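Carbonic anhydrase (Sordaria macrospora, PDB 4O1K) probably catalyses the reversible hydration of carbon dioxide to bicarbonate and a proton at a zinc centre, working as a tetrameric beta-class enzyme. Local coordinates at residues A[90-93]-A[94-97]; A[138-141]-A[142-146]. All coordinates share one frame; numbering follows the deposited sequence.

Interaction 1 (A[90-93]-A[94-97])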
ATOM      1  N   ASN A  90      -0.656  -1.091  -6.533  1.00 24.32           N
ATOM      2  CA  ASN A  90      -0.731  -2.169  -7.511  1.00 24.56           C
ATOM      3  C   ASN A  90      -1.736  -1.739  -8.618  1.00 23.38           C
ATOM      4  O   ASN A  90      -1.345  -1.478  -9.801  1.00 28.48           O
ATOM      5  CB  ASN A  90      -1.138  -3.430  -6.743  1.00 25.33           C
ATOM      6  CG  ASN A  90      -1.069  -4.675  -7.577  1.00 28.09           C
ATOM      7  OD1 ASN A  90      -1.245  -4.618  -8.798  1.00 25.75           O
ATOM      8  ND2 ASN A  90      -0.822  -5.815  -6.931  1.00 26.18           N
ATOM      9  N   VAL A  91      -3.000  -1.583  -8.226  1.00 23.17           N
ATOM     10  CA  VAL A  91      -4.048  -1.220  -9.191  1.00 24.48           C
ATOM     11  C   VAL A  91      -3.911   0.202  -9.711  1.00 27.92           C
ATOM     12  O   VAL A  91      -4.185   0.465 -10.896  1.00 27.61           O
ATOM     13  CB  VAL A  91      -5.493  -1.471  -8.642  1.00 26.67           C
ATOM     14  CG1 VAL A  91      -5.934  -0.359  -7.703  1.00 26.00           C
ATOM     15  CG2 VAL A  91      -6.507  -1.553  -9.767  1.00 25.68           C
ATOM     16  N   MET A  92      -3.507   1.129  -8.844  1.00 25.08           N
ATOM     17  CA  MET A  92      -3.398   2.514  -9.299  1.00 29.98           C
ATOM     18  C   MET A  92      -2.351   2.649 -10.392  1.00 32.29           C
ATOM     19  O   MET A  92      -2.548   3.340 -11.409  1.00 30.82           O
ATOM     20  CB  MET A  92      -3.073   3.442  -8.139  1.00 28.27           C
ATOM     21  CG  MET A  92      -4.215   3.603  -7.181  1.00 28.97           C
ATOM     22  SD  MET A  92      -5.528   4.537  -8.025  1.00 43.42           S
ATOM     23  CE  MET A  92      -6.742   3.255  -8.144  1.00 38.71           C
ATOM     24  N   SER A  93      -1.249   1.943 -10.214  1.00 31.10           N
ATOM     25  CA  SER A  93      -0.184   2.013 -11.195  1.00 37.79           C
ATOM     26  C   SER A  93      -0.621   1.274 -12.456  1.00 37.51           C
ATOM     27  O   SER A  93      -0.292   1.694 -13.585  1.00 39.01           O
ATOM     28  CB  SER A  93       1.132   1.466 -10.624  1.00 40.59           C
ATOM     29  OG  SER A  93       1.007   0.099 -10.335  1.00 39.23           O
ATOM     30  N   VAL A  94      -1.395   0.203 -12.311  1.00 29.97           N
ATOM     31  CA  VAL A  94      -1.882  -0.373 -13.563  1.00 37.57           C
ATOM     32  C   VAL A  94      -2.919   0.487 -14.358  1.00 32.14           C
ATOM     33  O   VAL A  94      -2.908   0.493 -15.602  1.00 33.93           O
ATOM     34  CB  VAL A  94      -2.291  -1.815 -13.409  1.00 43.15           C
ATOM     35  CG1 VAL A  94      -3.616  -1.938 -12.763  1.00 41.90           C
ATOM     36  CG2 VAL A  94      -2.375  -2.406 -14.745  1.00 48.68           C
ATOM     37  N   ILE A  95      -3.779   1.231 -13.664  1.00 26.56           N
ATOM     38  CA  ILE A  95      -4.708   2.149 -14.336  1.00 27.59           C
ATOM     39  C   ILE A  95      -3.903   3.248 -15.020  1.00 29.53           C
ATOM     40  O   ILE A  95      -4.111   3.584 -16.215  1.00 29.80           O
ATOM     41  CB  ILE A  95      -5.689   2.758 -13.313  1.00 25.65           C
ATOM     42  CG1 ILE A  95      -6.586   1.649 -12.769  1.00 25.62           C
ATOM     43  CG2 ILE A  95      -6.540   3.881 -13.947  1.00 24.38           C
ATOM     44  CD1 ILE A  95      -7.554   2.096 -11.665  1.00 29.20           C
ATOM     45  N   GLU A  96      -2.975   3.821 -14.268  1.00 29.84           N
ATOM     46  CA  GLU A  96      -2.121   4.868 -14.821  1.00 36.84           C
ATOM     47  C   GLU A  96      -1.411   4.397 -16.093  1.00 38.66           C
ATOM     48  O   GLU A  96      -1.404   5.097 -17.120  1.00 39.95           O
ATOM     49  CB  GLU A  96      -1.082   5.264 -13.769  1.00 43.15           C
ATOM     50  CG  GLU A  96       0.063   6.110 -14.302  1.00 53.60           C
ATOM     51  CD  GLU A  96      -0.201   7.581 -14.112  1.00 57.55           C
ATOM     52  OE1 GLU A  96      -1.361   7.978 -14.324  1.00 56.64           O
ATOM     53  OE2 GLU A  96       0.738   8.321 -13.738  1.00 59.58           O
ATOM     54  N   TYR A  97      -0.831   3.202 -16.024  1.00 39.58           N
ATOM     55  CA  TYR A  97      -0.055   2.632 -17.127  1.00 42.21           C
ATOM     56  C   TYR A  97      -0.903   2.282 -18.339  1.00 38.69           C
ATOM     57  O   TYR A  97      -0.491   2.495 -19.490  1.00 42.73           O
ATOM     58  CB  TYR A  97       0.673   1.380 -16.639  1.00 43.37           C
ATOM     59  CG  TYR A  97       1.590   0.717 -17.654  1.00 46.89           C
ATOM     60  CD1 TYR A  97       2.752   1.341 -18.106  1.00 52.77           C
ATOM     61  CD2 TYR A  97       1.314  -0.554 -18.119  1.00 49.18           C
ATOM     62  CE1 TYR A  97       3.597   0.701 -19.021  1.00 56.19           C
ATOM     63  CE2 TYR A  97       2.137  -1.194 -19.017  1.00 51.41           C
ATOM     64  CZ  TYR A  97       3.271  -0.574 -19.464  1.00 56.68           C
ATOM     65  OH  TYR A  97       4.052  -1.258 -20.366  1.00 60.65           O
TER

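Interaction 2 (A[138-141]-A[142-146])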
ATOM      1  N   ARG A 138     -17.076  -3.849   2.879  1.00 29.93           N
ATOM      2  CA  ARG A 138     -17.992  -3.457   3.919  1.00 30.60           C
ATOM      3  C   ARG A 138     -18.291  -1.966   3.789  1.00 29.55           C
ATOM      4  O   ARG A 138     -19.412  -1.552   4.035  1.00 29.96           O
ATOM      5  CB  ARG A 138     -17.443  -3.829   5.286  1.00 28.98           C
ATOM      6  CG  ARG A 138     -17.364  -5.335   5.499  1.00 30.24           C
ATOM      7  CD  ARG A 138     -17.065  -5.686   6.979  1.00 35.24           C
ATOM      8  NE  ARG A 138     -15.660  -5.476   7.304  1.00 33.79           N
ATOM      9  CZ  ARG A 138     -14.711  -6.399   7.140  1.00 37.34           C
ATOM     10  NH1 ARG A 138     -15.025  -7.596   6.657  1.00 40.54           N
ATOM     11  NH2 ARG A 138     -13.451  -6.140   7.464  1.00 34.94           N
ATOM     12  N   ASP A 139     -17.315  -1.176   3.330  1.00 28.25           N
ATOM     13  CA  ASP A 139     -17.534   0.244   3.102  1.00 28.38           C
ATOM     14  C   ASP A 139     -18.568   0.447   2.000  1.00 29.81           C
ATOM     15  O   ASP A 139     -19.455   1.310   2.106  1.00 31.15           O
ATOM     16  CB  ASP A 139     -16.232   0.958   2.728  1.00 34.66           C
ATOM     17  CG  ASP A 139     -15.330   1.219   3.934  1.00 43.11           C
ATOM     18  OD1 ASP A 139     -15.778   1.013   5.078  1.00 42.92           O
ATOM     19  OD2 ASP A 139     -14.175   1.650   3.721  1.00 46.77           O
ATOM     20  N   VAL A 140     -18.482  -0.351   0.933  1.00 29.00           N
ATOM     21  CA  VAL A 140     -19.521  -0.289  -0.104  1.00 30.87           C
ATOM     22  C   VAL A 140     -20.910  -0.544   0.486  1.00 30.75           C
ATOM     23  O   VAL A 140     -21.864   0.232   0.240  1.00 31.01           O
ATOM     24  CB  VAL A 140     -19.239  -1.263  -1.258  1.00 27.19           C
ATOM     25  CG1 VAL A 140     -20.440  -1.321  -2.191  1.00 25.60           C
ATOM     26  CG2 VAL A 140     -17.986  -0.829  -2.021  1.00 27.09           C
ATOM     27  N   TYR A 141     -21.038  -1.598   1.297  1.00 32.67           N
ATOM     28  CA  TYR A 141     -22.323  -1.886   1.969  1.00 33.26           C
ATOM     29  C   TYR A 141     -22.850  -0.663   2.707  1.00 36.86           C
ATOM     30  O   TYR A 141     -24.016  -0.286   2.552  1.00 36.59           O
ATOM     31  CB  TYR A 141     -22.202  -3.049   2.967  1.00 35.40           C
ATOM     32  CG  TYR A 141     -23.546  -3.604   3.430  1.00 40.54           C
ATOM     33  CD1 TYR A 141     -24.025  -4.822   2.948  1.00 43.62           C
ATOM     34  CD2 TYR A 141     -24.353  -2.897   4.316  1.00 43.39           C
ATOM     35  CE1 TYR A 141     -25.265  -5.329   3.354  1.00 44.38           C
ATOM     36  CE2 TYR A 141     -25.597  -3.393   4.716  1.00 43.83           C
ATOM     37  CZ  TYR A 141     -26.041  -4.612   4.233  1.00 46.00           C
ATOM     38  OH  TYR A 141     -27.278  -5.103   4.641  1.00 45.34           O
ATOM     39  N   ARG A 142     -21.999  -0.058   3.534  1.00 35.68           N
ATOM     40  CA  ARG A 142     -22.429   1.074   4.339  1.00 36.00           C
ATOM     41  C   ARG A 142     -22.868   2.253   3.466  1.00 37.30           C
ATOM     42  O   ARG A 142     -23.772   2.984   3.840  1.00 41.04           O
ATOM     43  CB  ARG A 142     -21.324   1.470   5.332  1.00 42.07           C
ATOM     44  CG  ARG A 142     -21.036   0.379   6.364  1.00 43.43           C
ATOM     45  CD  ARG A 142     -19.895   0.749   7.330  1.00 48.11           C
ATOM     46  NE  ARG A 142     -19.635  -0.350   8.254  1.00 46.10           N
ATOM     47  CZ  ARG A 142     -18.523  -1.071   8.274  1.00 47.14           C
ATOM     48  NH1 ARG A 142     -17.511  -0.798   7.444  1.00 46.94           N
ATOM     49  NH2 ARG A 142     -18.407  -2.063   9.150  1.00 49.52           N
ATOM     50  N   LEU A 143     -22.279   2.395   2.278  1.00 39.39           N
ATOM     51  CA  LEU A 143     -22.632   3.484   1.371  1.00 41.61           C
ATOM     52  C   LEU A 143     -24.041   3.325   0.806  1.00 45.37           C
ATOM     53  O   LEU A 143     -24.618   4.278   0.273  1.00 46.16           O
ATOM     54  CB  LEU A 143     -21.638   3.558   0.209  1.00 40.29           C
ATOM     55  CG  LEU A 143     -20.374   4.383   0.465  1.00 43.93           C
ATOM     56  CD1 LEU A 143     -19.345   4.158  -0.602  1.00 43.86           C
ATOM     57  CD2 LEU A 143     -20.720   5.851   0.537  1.00 45.90           C
ATOM     58  N   HIS A 144     -24.583   2.117   0.904  1.00 44.52           N
ATOM     59  CA  HIS A 144     -25.882   1.814   0.336  1.00 40.16           C
ATOM     60  C   HIS A 144     -26.691   1.039   1.358  1.00 39.08           C
ATOM     61  O   HIS A 144     -27.518   0.195   1.017  1.00 37.89           O
ATOM     62  CB  HIS A 144     -25.692   0.987  -0.933  1.00 39.83           C
ATOM     63  CG  HIS A 144     -24.908   1.694  -1.989  1.00 41.46           C
ATOM     64  ND1 HIS A 144     -25.487   2.562  -2.888  1.00 42.84           N
ATOM     65  CD2 HIS A 144     -23.584   1.674  -2.277  1.00 40.11           C
ATOM     66  CE1 HIS A 144     -24.554   3.046  -3.691  1.00 43.21           C
ATOM     67  NE2 HIS A 144     -23.393   2.514  -3.348  1.00 44.07           N
ATOM     68  N   GLU A 145     -26.461   1.361   2.627  1.00 39.41           N
ATOM     69  CA  GLU A 145     -26.967   0.548   3.718  1.00 37.11           C
ATOM     70  C   GLU A 145     -28.490   0.442   3.708  1.00 41.84           C
ATOM     71  O   GLU A 145     -29.053  -0.640   3.938  1.00 44.00           O
ATOM     72  CB  GLU A 145     -26.535   1.177   5.026  1.00 45.36           C
ATOM     73  CG  GLU A 145     -26.562   0.225   6.164  1.00 53.19           C
ATOM     74  CD  GLU A 145     -26.065   0.868   7.425  1.00 60.14           C
ATOM     75  OE1 GLU A 145     -25.137   1.702   7.337  1.00 61.20           O
ATOM     76  OE2 GLU A 145     -26.608   0.538   8.492  1.00 66.13           O
ATOM     77  N   LYS A 146     -29.137   1.578   3.448  1.00 39.96           N
ATOM     78  CA  LYS A 146     -30.593   1.666   3.417  1.00 50.12           C
ATOM     79  C   LYS A 146     -31.180   0.749   2.353  1.00 51.15           C
ATOM     80  O   LYS A 146     -32.128   0.012   2.625  1.00 55.81           O
ATOM     81  CB  LYS A 146     -31.019   3.094   3.110  1.00 52.98           C
ATOM     82  CG  LYS A 146     -31.121   4.011   4.299  1.00 61.47           C
ATOM     83  CD  LYS A 146     -31.679   5.338   3.803  1.00 67.85           C
ATOM     84  CE  LYS A 146     -32.278   6.168   4.917  1.00 73.07           C
ATOM     85  NZ  LYS A 146     -33.217   7.191   4.340  1.00 75.98           N
TER
HETATM   86  O   HOH W   1     -15.920  -2.493   8.726  0.70 27.78           O

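Interaction 1 (A[90-93]-A[94-97])
Val91 and Val94 share a first torsion: each sets CG1 between its backbone N and carbonyl carbon (chi1 79° and 78°), leaving CG2 anti to N. With one turn of helix 89-100 between them, CG2 of Val91 comes to 4.2 Å from CG1 of Val94, the two branched side chains meeting aslant. The same torsion lays Val94 CG1 close against Val91 O, at 3.1 Å, so this methyl packs on the helix backbone as well as on its neighbour. Ile95 reaches two partners with one methyl: CD1 is 3.8 Å from Met92 CE and 4.2 Å from Val91 CG2. Met92 bends at chi2 and chi3 to lie alongside Ile95, both heading the same way, and both also pack on Val84.

Beneath the side chains runs the regular i to i+4 ladder. Its straightest rung takes Glu96 N to Met92 O at 2.9 Å, with an angle of 169° at the hydrogen. Ser93 OG turns back along the helix and hydrogen-bonds Leu89 O, while Asn90 ND2 donates to Asp88 of the second subunit. His77 and Phe75 on strand 74-79 receive Val91 and Val94 respectively, and Val94 also touches Ile80 of the second subunit.

Chemically, then, the apolar side chains pack by shape on strand 74-79 and Val84 and also reach neighbouring subunits, the amides of Val94 to Tyr97 are each bonded to the carbonyl four residues earlier, and the Asn90 amide supplies a directional bond across the subunit interface.

Interaction 2 (A[138-141]-A[142-146])
Asp139 OD1 is held by two cations, Arg142 NH1 at 3.4 Å in a salt bridge along the helix and Lys175 of the third subunit across the interface. The oxygen lies at the edge of the Arg142 guanidinium, in its plane, though the carboxylate itself is turned 61° from that plane. Arg142 gets there by running straight from CG to NE, its CG passing 3.4 Å from Arg138 O and its NH1 standing obliquely beside Arg138 CB.

The other terminal nitrogen of the guanidinium, NH2, donates to a water at 2.6 Å. Arg138 NE gives the same water a weak bond of 3.3 Å, so one solvent oxygen accepts from both arginines. On the third subunit, Ile217 O accepts a further bond from Arg142 NH2, and Tyr221 makes a cation-pi contact with Arg138. Were Arg142 replaced by an alanine, the shared water would probably lose its shorter bond, Ile217 O of the third subunit this donor, and Asp139 one of the two cations that hold it.

Farther along, His144 takes the N-cap position before helix 145-150. Its N turns to Tyr141 O at 3.0 Å, approaching from above the carbonyl plane, while the ring brings an edge to Val140 O, 3.4 Å from CD2. Glu145 CG meets the Tyr141 ring at its edge, 4.0 Å from CE2. Within the chain, Arg138 NH1 bonds Ala121 O, Tyr141 OH bonds Asp149 and His144 NE2 bonds Glu168.

Asp139, with the water and Ile217 O as acceptors, probably eases the gathering of Arg138, Arg142 and Lys175 of the third subunit, making this stretch an electrostatic and directional joint between subunits.

In the fold
Interactions 1 and 2 come one after the other along the chain, their centres 25 Å apart and their nearest atoms about 13 Å, so they do not touch. Segment 90-97 meets chiefly the second subunit, though Met92 packs on Arg135 of the third; 138-146 meets the third, mainly through charged and polar groups. Interaction 1 is a buried contact on helix 89-100, against strand 74-79; interaction 2 sits farther from the centre of the chain. Neither supplies a zinc ligand. Cys56, Asp58, His112 and Cys115 bind the metal, with Val140's side chain about 13 Å from it. Both contacts lie at places where subunits of the tetramer meet.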